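PDB 3D3Q: tRNA dimethylallyltransferase, which probably transfers a dimethylallyl group from dimethylallyl diphosphate onto adenine 37 of tRNAs that read codons beginning with uridine. Local coordinates for residues N144-Y149 with R171-Y176; L112-A117 with N286-H291; L199-E204 with D305-Q310; K155-D160 with K181-R186. One frame throughout, in Å; residues are numbered along the deposited sequence.

Contact 1 of 4, residues N144-Y149 with R171-Y176; sequences NKLHEY and RAIEYY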
loop_
_atom_site.group_PDB
_atom_site.type_symbol
_atom_site.label_atom_id
_atom_site.label_comp_id
_atom_site.label_asym_id
_atom_site.label_seq_id
_atom_site.Cartn_x
_atom_site.Cartn_y
_atom_site.Cartn_z
ATOM N N ASN A 144 0.039 6.230 -33.056
ATOM C CA ASN A 144 0.277 4.989 -33.790
ATOM C C ASN A 144 1.744 4.559 -33.821
ATOM O O ASN A 144 2.045 3.368 -33.727
ATOM C CB ASN A 144 -0.264 5.089 -35.228
ATOM C CG ASN A 144 -1.696 4.547 -35.368
ATOM O OD1 ASN A 144 -1.944 3.342 -35.223
ATOM N ND2 ASN A 144 -2.639 5.440 -35.657
ATOM N N LYS A 145 2.661 5.509 -33.944
ATOM C CA LYS A 145 4.069 5.142 -33.990
ATOM C C LYS A 145 4.468 4.479 -32.675
ATOM O O LYS A 145 5.237 3.521 -32.668
ATOM C CB LYS A 145 4.938 6.372 -34.259
ATOM C CG LYS A 145 6.309 6.052 -34.856
ATOM C CD LYS A 145 7.153 7.330 -35.041
ATOM C CE LYS A 145 8.539 7.051 -35.639
ATOM N NZ LYS A 145 9.393 8.270 -35.581
ATOM N N LEU A 146 3.925 4.980 -31.570
ATOM C CA LEU A 146 4.211 4.430 -30.247
ATOM C C LEU A 146 3.578 3.050 -30.085
ATOM O O LEU A 146 4.072 2.213 -29.326
ATOM C CB LEU A 146 3.675 5.352 -29.155
ATOM C CG LEU A 146 3.824 4.828 -27.723
ATOM C CD1 LEU A 146 5.278 4.895 -27.316
ATOM C CD2 LEU A 146 2.967 5.652 -26.765
ATOM N N HIS A 147 2.471 2.835 -30.794
ATOM C CA HIS A 147 1.749 1.563 -30.762
ATOM C C HIS A 147 2.553 0.515 -31.514
ATOM O O HIS A 147 2.642 -0.630 -31.075
ATOM C CB HIS A 147 0.374 1.719 -31.412
ATOM C CG HIS A 147 -0.517 0.525 -31.244
ATOM N ND1 HIS A 147 -0.945 0.082 -30.011
ATOM C CD2 HIS A 147 -1.100 -0.290 -32.155
ATOM C CE1 HIS A 147 -1.754 -0.949 -30.167
ATOM N NE2 HIS A 147 -1.865 -1.195 -31.460
ATOM N N GLU A 148 3.120 0.922 -32.656
ATOM C CA GLU A 148 3.938 0.034 -33.490
ATOM C C GLU A 148 5.066 -0.456 -32.591
ATOM O O GLU A 148 5.357 -1.649 -32.526
ATOM C CB GLU A 148 4.583 0.770 -34.688
ATOM C CG GLU A 148 3.677 1.612 -35.633
ATOM C CD GLU A 148 2.588 0.827 -36.370
ATOM O OE1 GLU A 148 1.884 1.436 -37.223
ATOM O OE2 GLU A 148 2.425 -0.387 -36.096
ATOM N N TYR A 149 5.693 0.496 -31.906
ATOM C CA TYR A 149 6.792 0.223 -30.996
ATOM C C TYR A 149 6.395 -0.816 -29.970
ATOM O O TYR A 149 7.149 -1.735 -29.685
ATOM C CB TYR A 149 7.215 1.506 -30.280
ATOM C CG TYR A 149 8.307 1.288 -29.274
ATOM C CD1 TYR A 149 9.532 0.762 -29.662
ATOM C CD2 TYR A 149 8.114 1.592 -27.926
ATOM C CE1 TYR A 149 10.547 0.537 -28.738
ATOM C CE2 TYR A 149 9.130 1.373 -26.984
ATOM C CZ TYR A 149 10.344 0.845 -27.403
ATOM O OH TYR A 149 11.369 0.626 -26.507
ATOM N N ARG A 171 1.966 2.161 -20.168
ATOM C CA ARG A 171 2.071 1.265 -19.041
ATOM C C ARG A 171 2.697 -0.058 -19.477
ATOM O O ARG A 171 3.513 -0.634 -18.762
ATOM C CB ARG A 171 0.695 1.017 -18.458
ATOM C CG ARG A 171 0.590 1.433 -17.021
ATOM C CD ARG A 171 0.405 0.221 -16.131
ATOM N NE ARG A 171 1.559 -0.694 -16.088
ATOM C CZ ARG A 171 2.757 -0.388 -15.595
ATOM N NH1 ARG A 171 3.717 -1.299 -15.592
ATOM N NH2 ARG A 171 2.996 0.831 -15.117
ATOM N N ALA A 172 2.315 -0.535 -20.655
ATOM C CA ALA A 172 2.859 -1.769 -21.176
ATOM C C ALA A 172 4.318 -1.541 -21.571
ATOM O O ALA A 172 5.207 -2.287 -21.163
ATOM C CB ALA A 172 2.049 -2.238 -22.375
ATOM N N ILE A 173 4.573 -0.506 -22.364
ATOM C CA ILE A 173 5.935 -0.186 -22.776
ATOM C C ILE A 173 6.806 0.103 -21.554
ATOM O O ILE A 173 7.973 -0.277 -21.503
ATOM C CB ILE A 173 5.932 1.026 -23.708
ATOM C CG1 ILE A 173 5.192 0.655 -24.988
ATOM C CG2 ILE A 173 7.352 1.472 -24.007
ATOM C CD1 ILE A 173 4.841 1.830 -25.831
ATOM N N GLU A 174 6.226 0.765 -20.563
ATOM C CA GLU A 174 6.933 1.086 -19.330
ATOM C C GLU A 174 7.355 -0.175 -18.563
ATOM O O GLU A 174 8.496 -0.286 -18.109
ATOM C CB GLU A 174 6.033 1.941 -18.447
ATOM C CG GLU A 174 6.646 2.343 -17.128
ATOM C CD GLU A 174 5.673 3.086 -16.230
ATOM O OE1 GLU A 174 6.111 3.482 -15.118
ATOM O OE2 GLU A 174 4.489 3.266 -16.630
ATOM N N TYR A 175 6.424 -1.117 -18.420
ATOM C CA TYR A 175 6.653 -2.382 -17.717
ATOM C C TYR A 175 7.771 -3.211 -18.348
ATOM O O TYR A 175 8.661 -3.707 -17.655
ATOM C CB TYR A 175 5.362 -3.197 -17.713
ATOM C CG TYR A 175 5.516 -4.552 -17.092
ATOM C CD1 TYR A 175 5.483 -4.717 -15.711
ATOM C CD2 TYR A 175 5.710 -5.668 -17.884
ATOM C CE1 TYR A 175 5.641 -5.969 -15.132
ATOM C CE2 TYR A 175 5.866 -6.917 -17.326
ATOM C CZ TYR A 175 5.833 -7.073 -15.953
ATOM O OH TYR A 175 5.981 -8.339 -15.427
ATOM N N TYR A 176 7.691 -3.371 -19.668
ATOM C CA TYR A 176 8.674 -4.107 -20.456
ATOM C C TYR A 176 10.068 -3.530 -20.240
ATOM O O TYR A 176 10.971 -4.218 -19.783
ATOM C CB TYR A 176 8.332 -4.003 -21.947
ATOM C CG TYR A 176 9.393 -4.607 -22.831
ATOM C CD1 TYR A 176 9.785 -5.931 -22.657
ATOM C CD2 TYR A 176 10.034 -3.855 -23.812
ATOM C CE1 TYR A 176 10.789 -6.497 -23.432
ATOM C CE2 TYR A 176 11.052 -4.410 -24.593
ATOM C CZ TYR A 176 11.421 -5.734 -24.401
ATOM O OH TYR A 176 12.408 -6.327 -25.162
#
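Ile173 reaches across from helix 166-179 and divides its two branches between Leu146 and Tyr149, which lie one turn apart on helix 143-153. The longer branch serves Leu146: Ile173 CD1 lies 3.4 Å from Leu146 CD1, and the two side chains meet at a slant. The other branch serves the ring, with Ile173 CG2 at the edge of Tyr149, near the ring plane and 3.5 Å from Tyr149 CE2. Because Ile173 CD1 also lies 3.9 Å from Tyr149 CD2, the isoleucine fits into the angle between leucine and tyrosine. With CG anti to the backbone N (chi1 177°), the Tyr149 ring comes to lie beside Ile173. Every contact here is carbon against carbon, apart from Ile173 CD1 approaching the carbonyl O of Leu146. In the next shell the edge-to-face partner of Tyr149 is Phe153, while Leu150 touches Ile173 from the same helix. Elsewhere on helix 166-179, Arg171 and Glu174 form a salt bridge, and Glu174 has a second one to Lys178. Helices 143-153 and 166-179 thus pack side by side, Leu146 also resting on Arg166 and Leu170, with Lys134 of helix 125-136 against Tyr149.

Contact 2 of 4, residues L112-A117 with N286-H291; sequences LLYNYA and NKMNVH
Met288, modelled as selenomethionine, folds its chain at both outer torsions (chi2 -80°, chi3 -83°), which brings its terminal methyl up against Leu113. On the opposing segment Leu113 sets CG opposite its carbonyl carbon (chi1 -60°) and extends a methyl to meet it. The result is a methyl-to-methyl contact, Leu113 CD1 to Met288 CE at 3.3 Å, with the two side chains crossing at about a right angle. The selenium faces a different partner: Met288 SE lies near the ring plane of Tyr114, at its edge, 4.3 Å from Tyr114 CE2. Selenium thus meets the ring's edge and not a face. One face is taken by Leu113 itself, whose CB stands 3.9 Å above the plane over the centre of the Tyr114 ring. Leucine, tyrosine and selenomethionine therefore form a small apolar cluster just where helix 106-113 ends and Tyr114 leaves helical geometry. Leu200 of strand 197-204 touches Met288, and Thr198 of the same strand touches Leu113. The backbone of Leu113 is hydrogen-bonded to that of Asn195, and Lys287 O accepts a hydrogen bond from Gln190. The cluster belongs to the parallel alpha/beta core of a P-loop NTPase-like fold, at the border of the sheet where strand 197-204 begins and strand 291-294 is about to follow.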
loop_
_atom_site.group_PDB
_atom_site.type_symbol
_atom_site.label_atom_id
_atom_site.label_comp_id
_atom_site.label_asym_id
_atom_site.label_seq_id
_atom_site.Cartn_x
_atom_site.Cartn_y
_atom_site.Cartn_z
ATOM N N LEU A 112 -2.260 -12.047 -0.894
ATOM C CA LEU A 112 -3.669 -12.244 -0.565
ATOM C C LEU A 112 -4.579 -12.211 -1.779
ATOM O O LEU A 112 -5.633 -12.841 -1.791
ATOM C CB LEU A 112 -4.133 -11.160 0.422
ATOM C CG LEU A 112 -5.639 -10.980 0.660
ATOM C CD1 LEU A 112 -6.264 -12.255 1.224
ATOM C CD2 LEU A 112 -5.838 -9.817 1.600
ATOM N N LEU A 113 -4.179 -11.466 -2.795
ATOM C CA LEU A 113 -5.001 -11.343 -3.987
ATOM C C LEU A 113 -4.809 -12.459 -5.006
ATOM O O LEU A 113 -5.771 -12.911 -5.621
ATOM C CB LEU A 113 -4.741 -9.989 -4.654
ATOM C CG LEU A 113 -5.064 -8.784 -3.763
ATOM C CD1 LEU A 113 -4.672 -7.508 -4.473
ATOM C CD2 LEU A 113 -6.550 -8.779 -3.428
ATOM N N TYR A 114 -3.575 -12.923 -5.153
ATOM C CA TYR A 114 -3.262 -13.949 -6.135
ATOM C C TYR A 114 -2.663 -15.203 -5.541
ATOM O O TYR A 114 -1.945 -15.139 -4.553
ATOM C CB TYR A 114 -2.280 -13.373 -7.149
ATOM C CG TYR A 114 -2.688 -12.014 -7.660
ATOM C CD1 TYR A 114 -3.909 -11.844 -8.290
ATOM C CD2 TYR A 114 -1.858 -10.901 -7.505
ATOM C CE1 TYR A 114 -4.309 -10.614 -8.756
ATOM C CE2 TYR A 114 -2.246 -9.649 -7.973
ATOM C CZ TYR A 114 -3.487 -9.521 -8.602
ATOM O OH TYR A 114 -3.933 -8.322 -9.089
ATOM N N ASN A 115 -2.943 -16.342 -6.159
ATOM C CA ASN A 115 -2.395 -17.603 -5.690
ATOM C C ASN A 115 -1.177 -18.027 -6.470
ATOM O O ASN A 115 -1.154 -19.131 -7.000
ATOM C CB ASN A 115 -3.424 -18.702 -5.815
ATOM C CG ASN A 115 -4.261 -18.833 -4.598
ATOM O OD1 ASN A 115 -5.078 -19.739 -4.510
ATOM N ND2 ASN A 115 -4.068 -17.929 -3.632
ATOM N N TYR A 116 -0.171 -17.168 -6.552
ATOM C CA TYR A 116 1.030 -17.518 -7.290
ATOM C C TYR A 116 2.260 -17.005 -6.559
ATOM O O TYR A 116 2.178 -16.053 -5.777
ATOM C CB TYR A 116 0.970 -16.964 -8.743
ATOM C CG TYR A 116 1.522 -15.543 -8.961
ATOM C CD1 TYR A 116 2.894 -15.313 -9.174
ATOM C CD2 TYR A 116 0.673 -14.414 -8.908
ATOM C CE1 TYR A 116 3.398 -14.000 -9.316
ATOM C CE2 TYR A 116 1.177 -13.104 -9.054
ATOM C CZ TYR A 116 2.533 -12.916 -9.251
ATOM O OH TYR A 116 3.030 -11.651 -9.344
ATOM N N ALA A 117 3.394 -17.658 -6.797
ATOM C CA ALA A 117 4.648 -17.270 -6.171
ATOM C C ALA A 117 5.266 -16.146 -6.988
ATOM O O ALA A 117 5.500 -16.306 -8.187
ATOM C CB ALA A 117 5.591 -18.464 -6.113
ATOM N N ASN A 286 4.384 -0.817 -10.193
ATOM C CA ASN A 286 5.073 -1.716 -11.097
ATOM C C ASN A 286 4.724 -3.187 -10.895
ATOM O O ASN A 286 5.434 -4.064 -11.377
ATOM C CB ASN A 286 6.583 -1.541 -10.930
ATOM C CG ASN A 286 7.046 -0.139 -11.236
ATOM O OD1 ASN A 286 8.185 0.235 -10.927
ATOM N ND2 ASN A 286 6.171 0.651 -11.850
ATOM N N LYS A 287 3.645 -3.474 -10.185
ATOM C CA LYS A 287 3.301 -4.865 -9.935
ATOM C C LYS A 287 1.807 -5.062 -9.890
ATOM O O LYS A 287 1.290 -6.118 -10.257
ATOM C CB LYS A 287 3.879 -5.325 -8.593
ATOM C CG LYS A 287 5.376 -5.174 -8.425
ATOM C CD LYS A 287 6.122 -6.243 -9.187
ATOM C CE LYS A 287 7.591 -6.293 -8.773
ATOM N NZ LYS A 287 7.775 -6.576 -7.315
HETATM N N MSE A 288 1.111 -4.038 -9.423
HETATM C CA MSE A 288 -0.336 -4.105 -9.293
HETATM C C MSE A 288 -1.014 -3.174 -10.253
HETATM O O MSE A 288 -0.432 -2.202 -10.736
HETATM C CB MSE A 288 -0.769 -3.697 -7.889
HETATM C CG MSE A 288 0.030 -4.300 -6.761
HETATM SE SE MSE A 288 -0.493 -6.080 -6.355
HETATM C CE MSE A 288 -2.003 -5.680 -5.209
ATOM N N ASN A 289 -2.268 -3.478 -10.510
ATOM C CA ASN A 289 -3.056 -2.650 -11.377
ATOM C C ASN A 289 -4.007 -1.951 -10.421
ATOM O O ASN A 289 -5.116 -2.414 -10.177
ATOM C CB ASN A 289 -3.831 -3.506 -12.373
ATOM C CG ASN A 289 -4.583 -2.669 -13.372
ATOM O OD1 ASN A 289 -3.982 -1.879 -14.109
ATOM N ND2 ASN A 289 -5.905 -2.822 -13.403
ATOM N N VAL A 290 -3.541 -0.848 -9.857
ATOM C CA VAL A 290 -4.323 -0.078 -8.908
ATOM C C VAL A 290 -5.010 1.123 -9.553
ATOM O O VAL A 290 -4.452 1.761 -10.451
ATOM C CB VAL A 290 -3.434 0.474 -7.776
ATOM C CG1 VAL A 290 -4.294 1.068 -6.686
ATOM C CG2 VAL A 290 -2.539 -0.618 -7.241
ATOM N N HIS A 291 -6.219 1.432 -9.080
ATOM C CA HIS A 291 -6.995 2.587 -9.556
ATOM C C HIS A 291 -6.594 3.707 -8.594
ATOM O O HIS A 291 -7.175 3.867 -7.527
ATOM C CB HIS A 291 -8.501 2.298 -9.463
ATOM C CG HIS A 291 -9.366 3.352 -10.089
ATOM N ND1 HIS A 291 -9.475 4.628 -9.580
ATOM C CD2 HIS A 291 -10.190 3.302 -11.161
ATOM C CE1 HIS A 291 -10.333 5.321 -10.308
ATOM N NE2 HIS A 291 -10.782 4.539 -11.273
#

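Contact 3 of 4, residues L199-E204 with D305-Q310; sequences LLIGIE and DEITTQ
Leu199 meets Gln310 near the start of the segment, laying its CD1 3.5 Å from Gln310 CG. Its other methyl, CD2, lies 4.1 Å from Gln310 CB, so the leucine fork rests on the aliphatic base of the glutamine. Leu200 turns instead to Met288 and Val290. Ile201 returns to the helix: its CG1 sits flanked by both backbone N and carbonyl carbon (chi1 82°), and its CD1 comes within 4.2 Å of Ile307 CD1. These two side chains cross at about a right angle in a purely apolar contact. Gly202 makes a backbone hydrogen bond to His291, Ile203 touches Lys20, and Glu204 ends the segment in a salt bridge with Lys285. Leu23 of helix 20-30 touches both Ile201 and Ile307. Helix 300-314 thus covers one face of the parallel sheet beside helix 20-30, the helix that follows the P-loop, an alpha/beta layering characteristic of P-loop NTPases.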
loop_
_atom_site.group_PDB
_atom_site.type_symbol
_atom_site.label_atom_id
_atom_site.label_comp_id
_atom_site.label_asym_id
_atom_site.label_seq_id
_atom_site.Cartn_x
_atom_site.Cartn_y
_atom_site.Cartn_z
ATOM N N LEU A 199 -11.369 -4.624 -5.970
ATOM C CA LEU A 199 -11.542 -3.245 -6.390
ATOM C C LEU A 199 -10.366 -2.528 -5.730
ATOM O O LEU A 199 -10.523 -1.809 -4.750
ATOM C CB LEU A 199 -12.877 -2.688 -5.889
ATOM C CG LEU A 199 -13.167 -1.197 -6.115
ATOM C CD1 LEU A 199 -12.628 -0.702 -7.453
ATOM C CD2 LEU A 199 -14.662 -1.006 -6.028
ATOM N N LEU A 200 -9.179 -2.764 -6.273
ATOM C CA LEU A 200 -7.952 -2.210 -5.738
ATOM C C LEU A 200 -7.764 -0.729 -6.024
ATOM O O LEU A 200 -7.576 -0.328 -7.170
ATOM C CB LEU A 200 -6.773 -3.003 -6.287
ATOM C CG LEU A 200 -5.393 -2.753 -5.705
ATOM C CD1 LEU A 200 -5.335 -3.183 -4.243
ATOM C CD2 LEU A 200 -4.377 -3.539 -6.523
ATOM N N ILE A 201 -7.815 0.082 -4.972
ATOM C CA ILE A 201 -7.642 1.521 -5.128
ATOM C C ILE A 201 -6.485 2.025 -4.240
ATOM O O ILE A 201 -6.268 1.539 -3.127
ATOM C CB ILE A 201 -8.981 2.304 -4.821
ATOM C CG1 ILE A 201 -9.171 2.503 -3.337
ATOM C CG2 ILE A 201 -10.186 1.530 -5.309
ATOM C CD1 ILE A 201 -8.722 3.838 -2.888
ATOM N N GLY A 202 -5.732 2.988 -4.762
ATOM C CA GLY A 202 -4.610 3.543 -4.031
ATOM C C GLY A 202 -4.617 5.058 -4.042
ATOM O O GLY A 202 -5.056 5.672 -5.013
ATOM N N ILE A 203 -4.146 5.662 -2.955
ATOM C CA ILE A 203 -4.084 7.113 -2.846
ATOM C C ILE A 203 -2.674 7.556 -3.187
ATOM O O ILE A 203 -1.714 7.187 -2.514
ATOM C CB ILE A 203 -4.413 7.580 -1.435
ATOM C CG1 ILE A 203 -5.765 7.022 -0.997
ATOM C CG2 ILE A 203 -4.442 9.087 -1.399
ATOM C CD1 ILE A 203 -6.111 7.362 0.435
ATOM N N GLU A 204 -2.558 8.356 -4.234
ATOM C CA GLU A 204 -1.261 8.813 -4.702
ATOM C C GLU A 204 -1.016 10.301 -4.445
ATOM O O GLU A 204 -1.914 11.031 -4.046
ATOM C CB GLU A 204 -1.168 8.537 -6.200
ATOM C CG GLU A 204 0.182 8.815 -6.824
ATOM C CD GLU A 204 0.083 9.070 -8.313
ATOM O OE1 GLU A 204 -0.575 10.069 -8.693
ATOM O OE2 GLU A 204 0.659 8.270 -9.089
ATOM N N ASP A 305 -16.674 9.252 -3.631
ATOM C CA ASP A 305 -17.588 9.256 -4.762
ATOM C C ASP A 305 -17.010 8.508 -5.927
ATOM O O ASP A 305 -17.743 7.901 -6.698
ATOM C CB ASP A 305 -17.928 10.676 -5.185
ATOM C CG ASP A 305 -18.910 11.319 -4.244
ATOM O OD1 ASP A 305 -19.935 10.657 -3.930
ATOM O OD2 ASP A 305 -18.675 12.477 -3.821
ATOM N N GLU A 306 -15.694 8.572 -6.069
ATOM C CA GLU A 306 -15.020 7.865 -7.144
ATOM C C GLU A 306 -15.260 6.378 -6.939
ATOM O O GLU A 306 -15.529 5.642 -7.890
ATOM C CB GLU A 306 -13.526 8.153 -7.104
ATOM C CG GLU A 306 -13.048 9.078 -8.205
ATOM C CD GLU A 306 -13.091 8.420 -9.560
ATOM O OE1 GLU A 306 -12.458 7.344 -9.705
ATOM O OE2 GLU A 306 -13.752 8.977 -10.470
ATOM N N ILE A 307 -15.164 5.949 -5.684
ATOM C CA ILE A 307 -15.361 4.556 -5.310
ATOM C C ILE A 307 -16.829 4.166 -5.420
ATOM O O ILE A 307 -17.154 3.035 -5.770
ATOM C CB ILE A 307 -14.878 4.299 -3.852
ATOM C CG1 ILE A 307 -13.368 4.489 -3.768
ATOM C CG2 ILE A 307 -15.230 2.886 -3.408
ATOM C CD1 ILE A 307 -12.818 4.336 -2.385
ATOM N N THR A 308 -17.714 5.112 -5.130
ATOM C CA THR A 308 -19.141 4.841 -5.176
ATOM C C THR A 308 -19.578 4.603 -6.616
ATOM O O THR A 308 -20.493 3.831 -6.878
ATOM C CB THR A 308 -19.933 6.006 -4.520
ATOM O OG1 THR A 308 -21.154 5.502 -3.969
ATOM C CG2 THR A 308 -20.240 7.090 -5.528
ATOM N N THR A 309 -18.895 5.244 -7.554
ATOM C CA THR A 309 -19.215 5.080 -8.960
ATOM C C THR A 309 -18.716 3.727 -9.431
ATOM O O THR A 309 -19.343 3.062 -10.249
ATOM C CB THR A 309 -18.540 6.172 -9.791
ATOM O OG1 THR A 309 -19.021 7.452 -9.366
ATOM C CG2 THR A 309 -18.823 5.979 -11.275
ATOM N N GLN A 310 -17.570 3.331 -8.902
ATOM C CA GLN A 310 -16.967 2.064 -9.250
ATOM C C GLN A 310 -17.823 0.931 -8.669
ATOM O O GLN A 310 -17.953 -0.122 -9.282
ATOM C CB GLN A 310 -15.541 2.005 -8.694
ATOM C CG GLN A 310 -14.504 1.388 -9.622
ATOM C CD GLN A 310 -14.164 2.265 -10.819
ATOM O OE1 GLN A 310 -13.290 1.928 -11.621
ATOM N NE2 GLN A 310 -14.850 3.394 -10.945
#

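Contact 4 of 4, residues K155-D160 with K181-R186; sequences KESAKD and KLLSSR
Ser157 and Ser184 bring the two backbones to their closest approach, 5.4 Å between CA atoms, where the short helix 155-160 passes the first residues of helix 184-192. At this spacing little more than small side chains can fit between the chains. Ser157 OG lies 3.4 Å from Ser184 CB and also touches Leu183 CD1; this hydroxyl, which meets carbon across the contact, is itself hydrogen-bonded to a residue just outside the segments. Glu156 adds its aliphatic part: Glu156 CB is 3.6 Å from Ser184 OG, and Glu156 CG is 3.8 Å from Ser184 CB. A CG trans to the backbone N (chi1 179°) lays the glutamate methylenes alongside the serine, while the carboxylate makes a long, weak ion pair with Lys188. Ser184 OG is hydrogen-bonded to OD1 of Asp154, and the other oxygen of that carboxylate accepts from the backbone N of Ser157. One aspartate therefore ties the start of helix 155-160 to Ser184. Chemically, the contact between these segments is van der Waals packing of serines against aliphatic carbon, with the polar grip supplied from Asp154, which probably fixes the rotation of the Ser184 hydroxyl.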
loop_
_atom_site.group_PDB
_atom_site.type_symbol
_atom_site.label_atom_id
_atom_site.label_comp_id
_atom_site.label_asym_id
_atom_site.label_seq_id
_atom_site.Cartn_x
_atom_site.Cartn_y
_atom_site.Cartn_z
ATOM N N LYS A 155 3.080 -8.499 -28.564
ATOM C CA LYS A 155 2.054 -8.556 -29.591
ATOM C C LYS A 155 0.673 -8.670 -28.954
ATOM O O LYS A 155 -0.280 -8.013 -29.381
ATOM C CB LYS A 155 2.322 -9.744 -30.513
ATOM C CG LYS A 155 1.661 -9.649 -31.877
ATOM C CD LYS A 155 2.217 -8.494 -32.720
ATOM C CE LYS A 155 3.661 -8.737 -33.174
ATOM N NZ LYS A 155 4.076 -7.750 -34.218
ATOM N N GLU A 156 0.568 -9.492 -27.918
ATOM C CA GLU A 156 -0.704 -9.679 -27.236
ATOM C C GLU A 156 -1.273 -8.374 -26.674
ATOM O O GLU A 156 -2.472 -8.125 -26.792
ATOM C CB GLU A 156 -0.549 -10.712 -26.121
ATOM C CG GLU A 156 -1.831 -10.947 -25.354
ATOM C CD GLU A 156 -1.910 -12.359 -24.817
ATOM O OE1 GLU A 156 -1.705 -13.294 -25.614
ATOM O OE2 GLU A 156 -2.201 -12.539 -23.621
ATOM N N SER A 157 -0.419 -7.545 -26.074
ATOM C CA SER A 157 -0.869 -6.272 -25.509
ATOM C C SER A 157 -1.319 -5.275 -26.576
ATOM O O SER A 157 -2.457 -4.795 -26.550
ATOM C CB SER A 157 0.231 -5.625 -24.659
ATOM O OG SER A 157 0.085 -5.941 -23.269
ATOM N N ALA A 158 -0.429 -4.957 -27.513
ATOM C CA ALA A 158 -0.758 -4.005 -28.574
ATOM C C ALA A 158 -1.949 -4.502 -29.385
ATOM O O ALA A 158 -2.624 -3.721 -30.055
ATOM C CB ALA A 158 0.447 -3.790 -29.481
ATOM N N LYS A 159 -2.203 -5.803 -29.327
ATOM C CA LYS A 159 -3.324 -6.370 -30.052
ATOM C C LYS A 159 -4.643 -5.767 -29.548
ATOM O O LYS A 159 -5.340 -5.091 -30.290
ATOM C CB LYS A 159 -3.347 -7.896 -29.902
ATOM C CG LYS A 159 -4.428 -8.597 -30.720
ATOM C CD LYS A 159 -4.548 -10.073 -30.346
ATOM C CE LYS A 159 -5.719 -10.748 -31.063
ATOM N NZ LYS A 159 -5.891 -12.191 -30.667
ATOM N N ASP A 160 -4.982 -5.979 -28.286
ATOM C CA ASP A 160 -6.236 -5.439 -27.773
ATOM C C ASP A 160 -6.225 -3.934 -27.415
ATOM O O ASP A 160 -7.219 -3.237 -27.644
ATOM C CB ASP A 160 -6.648 -6.205 -26.550
ATOM C CG ASP A 160 -5.599 -6.158 -25.513
ATOM O OD1 ASP A 160 -4.773 -7.107 -25.465
ATOM O OD2 ASP A 160 -5.579 -5.145 -24.773
ATOM N N LYS A 181 10.516 -8.099 -19.493
ATOM C CA LYS A 181 9.720 -9.275 -19.793
ATOM C C LYS A 181 8.274 -8.940 -20.115
ATOM O O LYS A 181 7.812 -7.800 -19.953
ATOM C CB LYS A 181 9.770 -10.273 -18.633
ATOM C CG LYS A 181 9.092 -9.799 -17.356
ATOM C CD LYS A 181 9.306 -10.779 -16.212
ATOM C CE LYS A 181 8.702 -10.262 -14.921
ATOM N NZ LYS A 181 8.934 -11.174 -13.771
ATOM N N LEU A 182 7.586 -9.980 -20.581
ATOM C CA LEU A 182 6.172 -9.997 -20.992
ATOM C C LEU A 182 5.208 -9.257 -20.027
ATOM O O LEU A 182 5.150 -9.580 -18.840
ATOM C CB LEU A 182 5.761 -11.493 -21.160
ATOM C CG LEU A 182 6.752 -12.621 -20.699
ATOM C CD1 LEU A 182 6.074 -13.996 -20.584
ATOM C CD2 LEU A 182 7.900 -12.705 -21.701
ATOM N N LEU A 183 4.460 -8.273 -20.532
ATOM C CA LEU A 183 3.509 -7.515 -19.695
ATOM C C LEU A 183 2.097 -8.091 -19.696
ATOM O O LEU A 183 1.426 -8.177 -18.666
ATOM C CB LEU A 183 3.418 -6.057 -20.142
ATOM C CG LEU A 183 2.270 -5.211 -19.517
ATOM C CD1 LEU A 183 0.975 -5.388 -20.311
ATOM C CD2 LEU A 183 2.056 -5.583 -18.053
ATOM N N SER A 184 1.644 -8.445 -20.881
ATOM C CA SER A 184 0.345 -9.032 -21.050
ATOM C C SER A 184 0.325 -10.372 -20.318
ATOM O O SER A 184 -0.742 -10.943 -20.097
ATOM C CB SER A 184 0.099 -9.248 -22.531
ATOM O OG SER A 184 1.218 -9.896 -23.100
ATOM N N SER A 185 1.505 -10.876 -19.954
ATOM C CA SER A 185 1.609 -12.152 -19.243
ATOM C C SER A 185 1.274 -12.018 -17.766
ATOM O O SER A 185 0.651 -12.912 -17.184
ATOM C CB SER A 185 3.016 -12.749 -19.375
ATOM O OG SER A 185 3.202 -13.387 -20.628
ATOM N N ARG A 186 1.711 -10.915 -17.156
ATOM C CA ARG A 186 1.436 -10.658 -15.735
ATOM C C ARG A 186 -0.079 -10.513 -15.663
ATOM O O ARG A 186 -0.726 -10.979 -14.725
ATOM C CB ARG A 186 2.083 -9.346 -15.258
ATOM C CG ARG A 186 2.229 -9.239 -13.727
ATOM C CD ARG A 186 2.534 -7.818 -13.264
ATOM N NE ARG A 186 1.320 -6.993 -13.253
ATOM C CZ ARG A 186 1.288 -5.672 -13.071
ATOM N NH1 ARG A 186 2.407 -4.977 -12.877
ATOM N NH2 ARG A 186 0.128 -5.041 -13.088
#

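How the contacts relate
Contacts 2 and 3 are buried near the middle of the chain; contact 1 is buried too, but within an outlying helical part, where contact 4 is only partly covered, with Glu156 exposed. Contacts 1 and 4 belong to one helical cluster: their segments alternate along the chain, their centres are 10 Å apart, and Tyr175 from contact 1 packs on Leu183 from contact 4. Contacts 2 and 3 share strand pairing, since His291 N probably hydrogen-bonds to Leu200 O. The two groups meet where Arg186 packs against the loop 286-291 and Tyr175 touches Asn286. Aliphatic and aromatic groups carry contacts 1 and 2, contact 3 adds the methylenes of a glutamine, and contact 4 relies on serines held beside an aspartate.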